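Local coordinates for protein SusD homolog (Bacteroides thetaiotaomicron VPI-5482, PDB 3IV0) that is of unknown function but, as a SusD-family protein of the outer membrane, probably binds sugars at the cell surface for uptake, at residues Phe95-Leu106 against Ala127-Ile138; Phe137-Val145 against Gly457-Arg465. All coordinates share one frame; numbering follows the deposited sequence.

Contact 1: residues Phe95-Leu106 against Ala127-Ile138; sequences FYTAIQDANILL and AIFMRSLSYFFI
Ile99 packs as a knob into the hole formed by Arg131, Ser134, Tyr135 and Ile138 of the facing helix. With CG1 beside the backbone N (chi1 -71°) and the chain extended beyond it, Ile99 CD1 comes to lie over the centre of the Tyr135 ring, 3.7 Å from the centroid and almost on the ring normal, a clean CH-pi contact. The other branch, CG2, leans on the hydroxyl end of the same ring, so both arms of the isoleucine brace one tyrosine, whose OH is bound outside the pair by the carbonyl of Tyr148. Arg131 returns the knob in the other direction, settling among Ile99, Ala102, Asn103 and Leu106. Its chain runs extended as far as CD and then bends at chi3, bringing Arg131 NH1 to Asn103 OD1 at 2.9 Å in a nearly straight bond; the oxygen lies in the guanidinium plane, while Leu106 CD1 rests over one face of that group. These reciprocal knobs join two antiparallel helices, 93-108 and 117-142, of the alpha-helical N-terminal part of the SusD fold, where the axes of the two segments approach to 8.8 Å at a crossing angle of -153°. Where small residues face each other, Ala102 CB sits 3.6 Å from Ala127 O. At the other end, Ile138 holds CG1 between its backbone N and carbonyl carbon (chi1 60°); Ile138 CG2 meets Phe95 CD2 at 3.3 Å, and CD1 reaches Tyr96, whose OH is hydrogen-bonded to the carbonyl of Pro146. Phe95 CE1 also meets Phe137 CB at 3.8 Å.

Contact 2: residues Phe137-Val145 against Gly457-Arg465; sequences FIVRAFGDV and GAWTWPIHR. With EDO (1,2-ethanediol), chain D.
Hydrogen bonding between Ala141 and Trp461 ties the end of helix 117-142 to the loop 457-465. The amide N of Trp461 meets Ala141 O at 2.7 Å, almost in line with the C=O bond, and Thr460 CA lies 3.4 Å from Ala141 O, a bent and at most weak CA-H...O contact. A water donates to both Arg140 O and Trp459 O, adding a bridge between the two backbones. Within the loop, Gly457 O accepts from both the backbone N and OG1 of Thr460, fastening a type I turn.

Aromatic contacts fill in around these polar links. The Trp459 indole brings its six-membered ring edge-on to the carbonyl oxygens of Val139 and Arg140, with Trp459 CZ3 3.3 Å from Arg140 O; its CG lies between the backbone N and carbonyl carbon (chi1 61°), an orientation that carries the ring back to the helix end, with Thr460 CG2 over one face. Replacing Trp459 by alanine would remove that edge and is likely to open a gap beside Gly143 CA, which Trp459 CH2 touches at 3.7 Å. Elsewhere in the contact, Phe142 lays CD1 against Ile463 CG1 at 3.7 Å and CE1 against Trp461 CB, while Pro462 O, buried without a hydrogen-bond partner, approaches the ring edge.

A 1,2-ethanediol, probably from the crystallisation liquor, accepts from Asp144 N through O1 at 2.9 Å and rests its C2 near Trp459 CZ2. Gly143, with positive phi, is the residue where the chain leaves the helix; its backbone angles by themselves call for glycine, since a CB would jam against Phe142 O. The arrangement is a glycine-terminated helix C-terminus, docked on a C-terminal loop of the SusD fold.

How the contacts relate
Helix 117-142 carries both contacts in succession: residues 127-138 face helix 93-108 in contact 1, and the helix end then meets the loop 457-465 in contact 2. Phe137 and Ile138 are shared by the two contacts but do their touching in contact 1. The centres are about 17 Å apart, yet the contacts meet where the chain turns back after the helix, Val145 CB lying 3.5 Å from Tyr96 OH and Val145 CG2 4.1 Å from Tyr135 CD1. Contact 1 is local in sequence, whereas contact 2 brings together parts more than 300 residues apart. Ethanediol molecules lie near both, beside Tyr96 and at Asp144, but neither establishes a sugar site.

Contact 1: residues Phe95-Leu106 against Ala127-Ile138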
loop_
_atom_site.group_PDB
_atom_site.type_symbol
_atom_site.label_atom_id
_atom_site.label_comp_id
_atom_site.label_asym_id
_atom_site.label_seq_id
_atom_site.Cartn_x
_atom_site.Cartn_y
_atom_site.Cartn_z
ATOM N N PHE A 95 6.879 -4.383 12.413
ATOM C CA PHE A 95 6.482 -2.971 12.324
ATOM C C PHE A 95 6.864 -2.233 13.602
ATOM O O PHE A 95 7.314 -1.072 13.532
ATOM C CB PHE A 95 4.960 -2.837 12.115
ATOM C CG PHE A 95 4.495 -3.235 10.740
ATOM C CD1 PHE A 95 4.756 -2.418 9.649
ATOM C CD2 PHE A 95 3.739 -4.381 10.546
ATOM C CE1 PHE A 95 4.298 -2.779 8.397
ATOM C CE2 PHE A 95 3.303 -4.720 9.289
ATOM C CZ PHE A 95 3.558 -3.923 8.254
ATOM N N TYR A 96 6.659 -2.852 14.777
ATOM C CA TYR A 96 7.066 -2.150 15.998
ATOM C C TYR A 96 8.593 -2.009 16.144
ATOM O O TYR A 96 9.046 -1.056 16.782
ATOM C CB TYR A 96 6.450 -2.784 17.258
ATOM C CG TYR A 96 5.040 -2.301 17.496
ATOM C CD1 TYR A 96 4.790 -1.020 17.944
ATOM C CD2 TYR A 96 3.967 -3.103 17.207
ATOM C CE1 TYR A 96 3.524 -0.573 18.098
ATOM C CE2 TYR A 96 2.694 -2.669 17.377
ATOM C CZ TYR A 96 2.473 -1.413 17.831
ATOM O OH TYR A 96 1.163 -1.004 17.966
ATOM N N THR A 97 9.370 -2.871 15.519
ATOM C CA THR A 97 10.821 -2.642 15.463
ATOM C C THR A 97 11.096 -1.325 14.733
ATOM O O THR A 97 11.901 -0.520 15.200
ATOM C CB THR A 97 11.554 -3.806 14.785
ATOM O OG1 THR A 97 11.305 -5.019 15.494
ATOM C CG2 THR A 97 13.091 -3.567 14.709
ATOM N N ALA A 98 10.459 -1.096 13.580
ATOM C CA ALA A 98 10.561 0.159 12.873
ATOM C C ALA A 98 10.133 1.338 13.729
ATOM O O ALA A 98 10.808 2.366 13.787
ATOM C CB ALA A 98 9.746 0.099 11.548
ATOM N N ILE A 99 8.977 1.198 14.354
ATOM C CA ILE A 99 8.425 2.271 15.195
ATOM C C ILE A 99 9.362 2.611 16.349
ATOM O O ILE A 99 9.642 3.778 16.615
ATOM C CB ILE A 99 6.997 1.919 15.696
ATOM C CG1 ILE A 99 5.993 1.983 14.534
ATOM C CG2 ILE A 99 6.563 2.811 16.845
ATOM C CD1 ILE A 99 4.746 1.145 14.802
ATOM N N GLN A 100 9.847 1.588 17.034
ATOM C CA GLN A 100 10.721 1.824 18.178
ATOM C C GLN A 100 12.059 2.427 17.740
ATOM O O GLN A 100 12.607 3.280 18.440
ATOM C CB GLN A 100 10.930 0.537 18.987
ATOM C CG GLN A 100 12.075 0.593 20.007
ATOM C CD GLN A 100 11.827 1.545 21.179
ATOM O OE1 GLN A 100 12.213 2.724 21.153
ATOM N NE2 GLN A 100 11.208 1.021 22.230
ATOM N N ASP A 101 12.615 2.006 16.606
ATOM C CA ASP A 101 13.830 2.630 16.098
ATOM C C ASP A 101 13.598 4.073 15.678
ATOM O O ASP A 101 14.457 4.952 15.900
ATOM C CB ASP A 101 14.487 1.773 15.039
ATOM C CG ASP A 101 15.110 0.512 15.642
ATOM O OD1 ASP A 101 15.316 0.456 16.887
ATOM O OD2 ASP A 101 15.386 -0.432 14.894
ATOM N N ALA A 102 12.442 4.382 15.087
ATOM C CA ALA A 102 12.105 5.774 14.813
ATOM C C ALA A 102 12.074 6.568 16.103
ATOM O O ALA A 102 12.579 7.681 16.156
ATOM C CB ALA A 102 10.742 5.899 14.054
ATOM N N ASN A 103 11.427 6.019 17.120
ATOM C CA ASN A 103 11.369 6.693 18.416
ATOM C C ASN A 103 12.768 6.969 18.957
ATOM O O ASN A 103 13.039 8.062 19.487
ATOM C CB ASN A 103 10.550 5.871 19.414
ATOM C CG ASN A 103 9.055 5.806 19.070
ATOM O OD1 ASN A 103 8.541 6.629 18.319
ATOM N ND2 ASN A 103 8.363 4.858 19.659
ATOM N N ILE A 104 13.656 5.988 18.838
ATOM C CA ILE A 104 15.035 6.148 19.275
ATOM C C ILE A 104 15.737 7.234 18.501
ATOM O O ILE A 104 16.359 8.116 19.084
ATOM C CB ILE A 104 15.803 4.825 19.207
ATOM C CG1 ILE A 104 15.284 3.854 20.270
ATOM C CG2 ILE A 104 17.332 5.071 19.345
ATOM C CD1 ILE A 104 15.649 2.431 20.068
ATOM N N LEU A 105 15.684 7.191 17.183
ATOM C CA LEU A 105 16.346 8.231 16.392
ATOM C C LEU A 105 15.843 9.606 16.808
ATOM O O LEU A 105 16.625 10.561 16.975
ATOM C CB LEU A 105 16.136 7.986 14.881
ATOM C CG LEU A 105 16.807 9.001 13.945
ATOM C CD1 LEU A 105 17.151 8.413 12.570
ATOM C CD2 LEU A 105 15.952 10.225 13.715
ATOM N N LEU A 106 14.542 9.755 16.970
ATOM C CA LEU A 106 13.999 11.071 17.279
ATOM C C LEU A 106 14.491 11.544 18.668
ATOM O O LEU A 106 14.716 12.742 18.870
ATOM C CB LEU A 106 12.467 11.074 17.177
ATOM C CG LEU A 106 11.970 10.911 15.741
ATOM C CD1 LEU A 106 10.491 10.505 15.750
ATOM C CD2 LEU A 106 12.210 12.203 14.956
ATOM N N ALA A 127 12.098 9.770 9.735
ATOM C CA ALA A 127 11.745 8.881 10.815
ATOM C C ALA A 127 10.287 9.095 11.231
ATOM O O ALA A 127 9.580 8.109 11.509
ATOM C CB ALA A 127 12.692 9.112 12.034
ATOM N N ILE A 128 9.836 10.342 11.297
ATOM C CA ILE A 128 8.426 10.605 11.600
ATOM C C ILE A 128 7.543 10.020 10.506
ATOM O O ILE A 128 6.507 9.398 10.806
ATOM C CB ILE A 128 8.178 12.088 11.732
ATOM C CG1 ILE A 128 8.846 12.600 13.006
ATOM C CG2 ILE A 128 6.653 12.400 11.775
ATOM C CD1 ILE A 128 9.103 14.120 13.014
ATOM N N PHE A 129 7.918 10.184 9.247
ATOM C CA PHE A 129 7.172 9.585 8.164
ATOM C C PHE A 129 7.082 8.068 8.307
ATOM O O PHE A 129 5.985 7.477 8.203
ATOM C CB PHE A 129 7.751 9.954 6.797
ATOM C CG PHE A 129 7.090 9.219 5.657
ATOM C CD1 PHE A 129 5.835 9.617 5.198
ATOM C CD2 PHE A 129 7.668 8.096 5.106
ATOM C CE1 PHE A 129 5.203 8.916 4.190
ATOM C CE2 PHE A 129 7.024 7.385 4.093
ATOM C CZ PHE A 129 5.793 7.818 3.627
HETATM N N MSE A 130 8.188 7.402 8.559
HETATM C CA MSE A 130 8.210 5.981 8.610
HETATM C C MSE A 130 7.494 5.457 9.810
HETATM O O MSE A 130 6.860 4.393 9.725
HETATM C CB MSE A 130 9.660 5.465 8.540
HETATM C CG MSE A 130 10.244 5.673 7.144
HETATM SE SE MSE A 130 9.282 4.927 5.656
HETATM C CE MSE A 130 9.456 3.142 6.097
ATOM N N ARG A 131 7.554 6.162 10.915
ATOM C CA ARG A 131 6.762 5.771 12.077
ATOM C C ARG A 131 5.282 5.837 11.780
ATOM O O ARG A 131 4.532 4.910 12.120
ATOM C CB ARG A 131 7.114 6.632 13.287
ATOM C CG ARG A 131 6.365 6.231 14.553
ATOM C CD ARG A 131 6.818 7.011 15.772
ATOM N NE ARG A 131 6.412 8.392 15.624
ATOM C CZ ARG A 131 6.834 9.408 16.374
ATOM N NH1 ARG A 131 7.682 9.200 17.339
ATOM N NH2 ARG A 131 6.395 10.637 16.141
ATOM N N SER A 132 4.859 6.943 11.172
ATOM C CA SER A 132 3.468 7.128 10.768
ATOM C C SER A 132 3.021 6.098 9.758
ATOM O O SER A 132 1.889 5.573 9.859
ATOM C CB SER A 132 3.211 8.518 10.230
ATOM O OG SER A 132 3.595 9.487 11.209
ATOM N N LEU A 133 3.873 5.791 8.790
ATOM C CA LEU A 133 3.536 4.782 7.798
ATOM C C LEU A 133 3.350 3.414 8.426
ATOM O O LEU A 133 2.443 2.670 8.098
ATOM C CB LEU A 133 4.603 4.716 6.703
ATOM C CG LEU A 133 4.276 3.834 5.516
ATOM C CD1 LEU A 133 3.090 4.360 4.696
ATOM C CD2 LEU A 133 5.499 3.765 4.606
ATOM N N SER A 134 4.219 3.088 9.386
ATOM C CA SER A 134 4.140 1.805 10.090
ATOM C C SER A 134 2.860 1.745 10.905
ATOM O O SER A 134 2.158 0.717 10.852
ATOM C CB SER A 134 5.365 1.605 10.982
ATOM O OG SER A 134 6.556 1.529 10.203
ATOM N N TYR A 135 2.561 2.797 11.682
ATOM C CA TYR A 135 1.318 2.820 12.434
ATOM C C TYR A 135 0.123 2.700 11.495
ATOM O O TYR A 135 -0.838 1.966 11.777
ATOM C CB TYR A 135 1.174 4.104 13.283
ATOM C CG TYR A 135 1.805 3.944 14.659
ATOM C CD1 TYR A 135 1.341 2.988 15.526
ATOM C CD2 TYR A 135 2.836 4.752 15.069
ATOM C CE1 TYR A 135 1.903 2.819 16.780
ATOM C CE2 TYR A 135 3.411 4.587 16.323
ATOM C CZ TYR A 135 2.950 3.608 17.147
ATOM O OH TYR A 135 3.501 3.407 18.423
ATOM N N PHE A 136 0.131 3.420 10.383
ATOM C CA PHE A 136 -0.962 3.313 9.419
ATOM C C PHE A 136 -1.113 1.905 8.915
ATOM O O PHE A 136 -2.238 1.390 8.876
ATOM C CB PHE A 136 -0.759 4.264 8.270
ATOM C CG PHE A 136 -1.825 4.182 7.206
ATOM C CD1 PHE A 136 -3.143 4.470 7.508
ATOM C CD2 PHE A 136 -1.495 3.887 5.907
ATOM C CE1 PHE A 136 -4.121 4.449 6.514
ATOM C CE2 PHE A 136 -2.496 3.841 4.900
ATOM C CZ PHE A 136 -3.803 4.124 5.241
ATOM N N PHE A 137 -0.021 1.253 8.545
ATOM C CA PHE A 137 -0.119 -0.107 8.031
ATOM C C PHE A 137 -0.674 -1.069 9.064
ATOM O O PHE A 137 -1.463 -1.992 8.732
ATOM C CB PHE A 137 1.259 -0.585 7.544
ATOM C CG PHE A 137 1.498 -0.342 6.072
ATOM C CD1 PHE A 137 1.234 0.877 5.493
ATOM C CD2 PHE A 137 1.987 -1.357 5.276
ATOM C CE1 PHE A 137 1.439 1.063 4.142
ATOM C CE2 PHE A 137 2.188 -1.176 3.923
ATOM C CZ PHE A 137 1.919 0.052 3.366
ATOM N N ILE A 138 -0.296 -0.930 10.331
ATOM C CA ILE A 138 -0.821 -1.851 11.326
ATOM C C ILE A 138 -2.257 -1.521 11.744
ATOM O O ILE A 138 -3.015 -2.419 12.101
ATOM C CB ILE A 138 0.107 -2.046 12.544
ATOM C CG1 ILE A 138 0.412 -0.771 13.323
ATOM C CG2 ILE A 138 1.381 -2.755 12.094
ATOM C CD1 ILE A 138 1.183 -1.007 14.650
#

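Contact 2: residues Phe137-Val145 against Gly457-Arg465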
loop_
_atom_site.group_PDB
_atom_site.type_symbol
_atom_site.label_atom_id
_atom_site.label_comp_id
_atom_site.label_asym_id
_atom_site.label_seq_id
_atom_site.Cartn_x
_atom_site.Cartn_y
_atom_site.Cartn_z
ATOM N N PHE A 137 -0.021 1.253 8.545
ATOM C CA PHE A 137 -0.119 -0.107 8.031
ATOM C C PHE A 137 -0.674 -1.069 9.064
ATOM O O PHE A 137 -1.463 -1.992 8.732
ATOM C CB PHE A 137 1.259 -0.585 7.544
ATOM C CG PHE A 137 1.498 -0.342 6.072
ATOM C CD1 PHE A 137 1.234 0.877 5.493
ATOM C CD2 PHE A 137 1.987 -1.357 5.276
ATOM C CE1 PHE A 137 1.439 1.063 4.142
ATOM C CE2 PHE A 137 2.188 -1.176 3.923
ATOM C CZ PHE A 137 1.919 0.052 3.366
ATOM N N ILE A 138 -0.296 -0.930 10.331
ATOM C CA ILE A 138 -0.821 -1.851 11.326
ATOM C C ILE A 138 -2.257 -1.521 11.744
ATOM O O ILE A 138 -3.015 -2.419 12.101
ATOM C CB ILE A 138 0.107 -2.046 12.544
ATOM C CG1 ILE A 138 0.412 -0.771 13.323
ATOM C CG2 ILE A 138 1.381 -2.755 12.094
ATOM C CD1 ILE A 138 1.183 -1.007 14.650
ATOM N N VAL A 139 -2.655 -0.257 11.698
ATOM C CA VAL A 139 -4.071 0.067 11.922
ATOM C C VAL A 139 -4.908 -0.570 10.825
ATOM O O VAL A 139 -5.977 -1.183 11.088
ATOM C CB VAL A 139 -4.306 1.578 11.963
ATOM C CG1 VAL A 139 -5.806 1.884 11.826
ATOM C CG2 VAL A 139 -3.761 2.141 13.300
ATOM N N ARG A 140 -4.501 -0.430 9.571
ATOM C CA ARG A 140 -5.277 -1.009 8.488
ATOM C C ARG A 140 -5.421 -2.508 8.640
ATOM O O ARG A 140 -6.455 -3.086 8.227
ATOM C CB ARG A 140 -4.665 -0.737 7.114
ATOM C CG ARG A 140 -4.634 0.675 6.634
ATOM C CD ARG A 140 -4.368 0.715 5.150
ATOM N NE ARG A 140 -3.110 0.061 4.808
ATOM C CZ ARG A 140 -2.594 0.068 3.578
ATOM N NH1 ARG A 140 -3.139 0.804 2.606
ATOM N NH2 ARG A 140 -1.499 -0.611 3.317
ATOM N N ALA A 141 -4.401 -3.194 9.140
ATOM C CA ALA A 141 -4.459 -4.631 9.292
ATOM C C ALA A 141 -5.145 -5.085 10.553
ATOM O O ALA A 141 -5.883 -6.076 10.547
ATOM C CB ALA A 141 -3.022 -5.250 9.228
ATOM N N PHE A 142 -4.933 -4.378 11.656
ATOM C CA PHE A 142 -5.306 -4.898 12.959
ATOM C C PHE A 142 -6.360 -4.092 13.690
ATOM O O PHE A 142 -6.893 -4.577 14.711
ATOM C CB PHE A 142 -4.067 -5.058 13.863
ATOM C CG PHE A 142 -3.059 -6.062 13.350
ATOM C CD1 PHE A 142 -3.301 -7.422 13.458
ATOM C CD2 PHE A 142 -1.868 -5.640 12.781
ATOM C CE1 PHE A 142 -2.389 -8.324 12.975
ATOM C CE2 PHE A 142 -0.969 -6.557 12.291
ATOM C CZ PHE A 142 -1.223 -7.891 12.407
ATOM N N GLY A 143 -6.647 -2.873 13.242
ATOM C CA GLY A 143 -7.583 -2.042 14.016
ATOM C C GLY A 143 -6.860 -1.236 15.069
ATOM O O GLY A 143 -5.820 -0.630 14.819
ATOM N N ASP A 144 -7.402 -1.248 16.282
ATOM C CA ASP A 144 -6.736 -0.632 17.408
ATOM C C ASP A 144 -5.339 -1.247 17.616
ATOM O O ASP A 144 -5.162 -2.454 17.496
ATOM C CB ASP A 144 -7.556 -0.829 18.691
ATOM C CG ASP A 144 -8.929 -0.209 18.646
ATOM O OD1 ASP A 144 -9.309 0.545 17.755
ATOM O OD2 ASP A 144 -9.679 -0.447 19.625
ATOM N N VAL A 145 -4.343 -0.412 17.927
ATOM C CA VAL A 145 -2.987 -0.875 18.147
ATOM C C VAL A 145 -2.348 -0.116 19.302
ATOM O O VAL A 145 -2.669 1.036 19.522
ATOM C CB VAL A 145 -2.110 -0.733 16.877
ATOM C CG1 VAL A 145 -2.640 -1.592 15.733
ATOM C CG2 VAL A 145 -1.944 0.701 16.446
ATOM N N GLY A 457 -15.618 -6.146 13.456
ATOM C CA GLY A 457 -14.180 -6.276 13.275
ATOM C C GLY A 457 -13.729 -7.376 12.350
ATOM O O GLY A 457 -12.527 -7.721 12.323
ATOM N N ALA A 458 -14.615 -7.940 11.535
ATOM C CA ALA A 458 -14.224 -8.976 10.587
ATOM C C ALA A 458 -13.340 -8.488 9.448
ATOM O O ALA A 458 -12.891 -9.296 8.643
ATOM C CB ALA A 458 -15.455 -9.720 10.011
ATOM N N TRP A 459 -13.108 -7.182 9.350
ATOM C CA TRP A 459 -12.145 -6.641 8.361
ATOM C C TRP A 459 -10.697 -6.695 8.885
ATOM O O TRP A 459 -9.776 -6.479 8.105
ATOM C CB TRP A 459 -12.524 -5.215 7.970
ATOM C CG TRP A 459 -12.516 -4.262 9.094
ATOM C CD1 TRP A 459 -13.560 -3.928 9.867
ATOM C CD2 TRP A 459 -11.399 -3.481 9.590
ATOM N NE1 TRP A 459 -13.193 -3.015 10.813
ATOM C CE2 TRP A 459 -11.864 -2.715 10.656
ATOM C CE3 TRP A 459 -10.053 -3.358 9.224
ATOM C CZ2 TRP A 459 -11.039 -1.813 11.373
ATOM C CZ3 TRP A 459 -9.279 -2.469 9.894
ATOM C CH2 TRP A 459 -9.748 -1.742 10.970
ATOM N N THR A 460 -10.499 -6.970 10.175
ATOM C CA THR A 460 -9.143 -7.025 10.747
ATOM C C THR A 460 -8.527 -8.402 10.555
ATOM O O THR A 460 -9.237 -9.371 10.298
ATOM C CB THR A 460 -9.130 -6.729 12.241
ATOM O OG1 THR A 460 -9.836 -7.778 12.943
ATOM C CG2 THR A 460 -9.724 -5.337 12.521
ATOM N N TRP A 461 -7.196 -8.472 10.654
ATOM C CA TRP A 461 -6.470 -9.716 10.845
ATOM C C TRP A 461 -6.574 -10.189 12.290
ATOM O O TRP A 461 -6.591 -9.387 13.182
ATOM C CB TRP A 461 -4.975 -9.515 10.484
ATOM C CG TRP A 461 -4.720 -9.480 9.031
ATOM C CD1 TRP A 461 -5.047 -8.484 8.171
ATOM C CD2 TRP A 461 -4.151 -10.531 8.221
ATOM N NE1 TRP A 461 -4.676 -8.814 6.900
ATOM C CE2 TRP A 461 -4.127 -10.071 6.898
ATOM C CE3 TRP A 461 -3.606 -11.796 8.508
ATOM C CZ2 TRP A 461 -3.645 -10.841 5.850
ATOM C CZ3 TRP A 461 -3.136 -12.553 7.494
ATOM C CH2 TRP A 461 -3.158 -12.088 6.172
ATOM N N PRO A 462 -6.576 -11.523 12.498
ATOM C CA PRO A 462 -6.354 -12.007 13.837
ATOM C C PRO A 462 -5.029 -11.503 14.373
ATOM O O PRO A 462 -4.096 -11.348 13.593
ATOM C CB PRO A 462 -6.313 -13.536 13.664
ATOM C CG PRO A 462 -7.013 -13.806 12.340
ATOM C CD PRO A 462 -6.693 -12.607 11.515
ATOM N N ILE A 463 -4.967 -11.287 15.672
ATOM C CA ILE A 463 -3.723 -10.945 16.364
ATOM C C ILE A 463 -3.127 -12.242 16.912
ATOM O O ILE A 463 -3.775 -12.941 17.690
ATOM C CB ILE A 463 -3.989 -9.945 17.468
ATOM C CG1 ILE A 463 -4.362 -8.591 16.846
ATOM C CG2 ILE A 463 -2.746 -9.774 18.397
ATOM C CD1 ILE A 463 -4.942 -7.580 17.836
ATOM N N HIS A 464 -1.904 -12.557 16.494
ATOM C CA HIS A 464 -1.215 -13.762 16.956
ATOM C C HIS A 464 -0.931 -13.710 18.449
ATOM O O HIS A 464 -0.653 -12.671 19.019
ATOM C CB HIS A 464 0.089 -13.866 16.171
ATOM C CG HIS A 464 0.776 -15.193 16.279
ATOM N ND1 HIS A 464 1.594 -15.530 17.338
ATOM C CD2 HIS A 464 0.751 -16.263 15.455
ATOM C CE1 HIS A 464 2.061 -16.753 17.140
ATOM N NE2 HIS A 464 1.568 -17.220 16.003
ATOM N N ARG A 465 -0.978 -14.873 19.083
ATOM C CA ARG A 465 -0.699 -14.959 20.527
ATOM C C ARG A 465 0.658 -14.390 20.925
ATOM O O ARG A 465 0.827 -13.929 22.042
ATOM C CB ARG A 465 -0.825 -16.406 20.986
ATOM C CG ARG A 465 0.164 -17.324 20.316
HETATM C C1 EDO D . -10.950 -2.018 15.895
HETATM O O1 EDO D . -9.890 -2.810 16.489
HETATM C C2 EDO D . -11.701 -2.795 14.837
HETATM O O2 EDO D . -12.431 -3.891 15.343
HETATM O O HOH W 1 -7.229 -5.581 7.274
#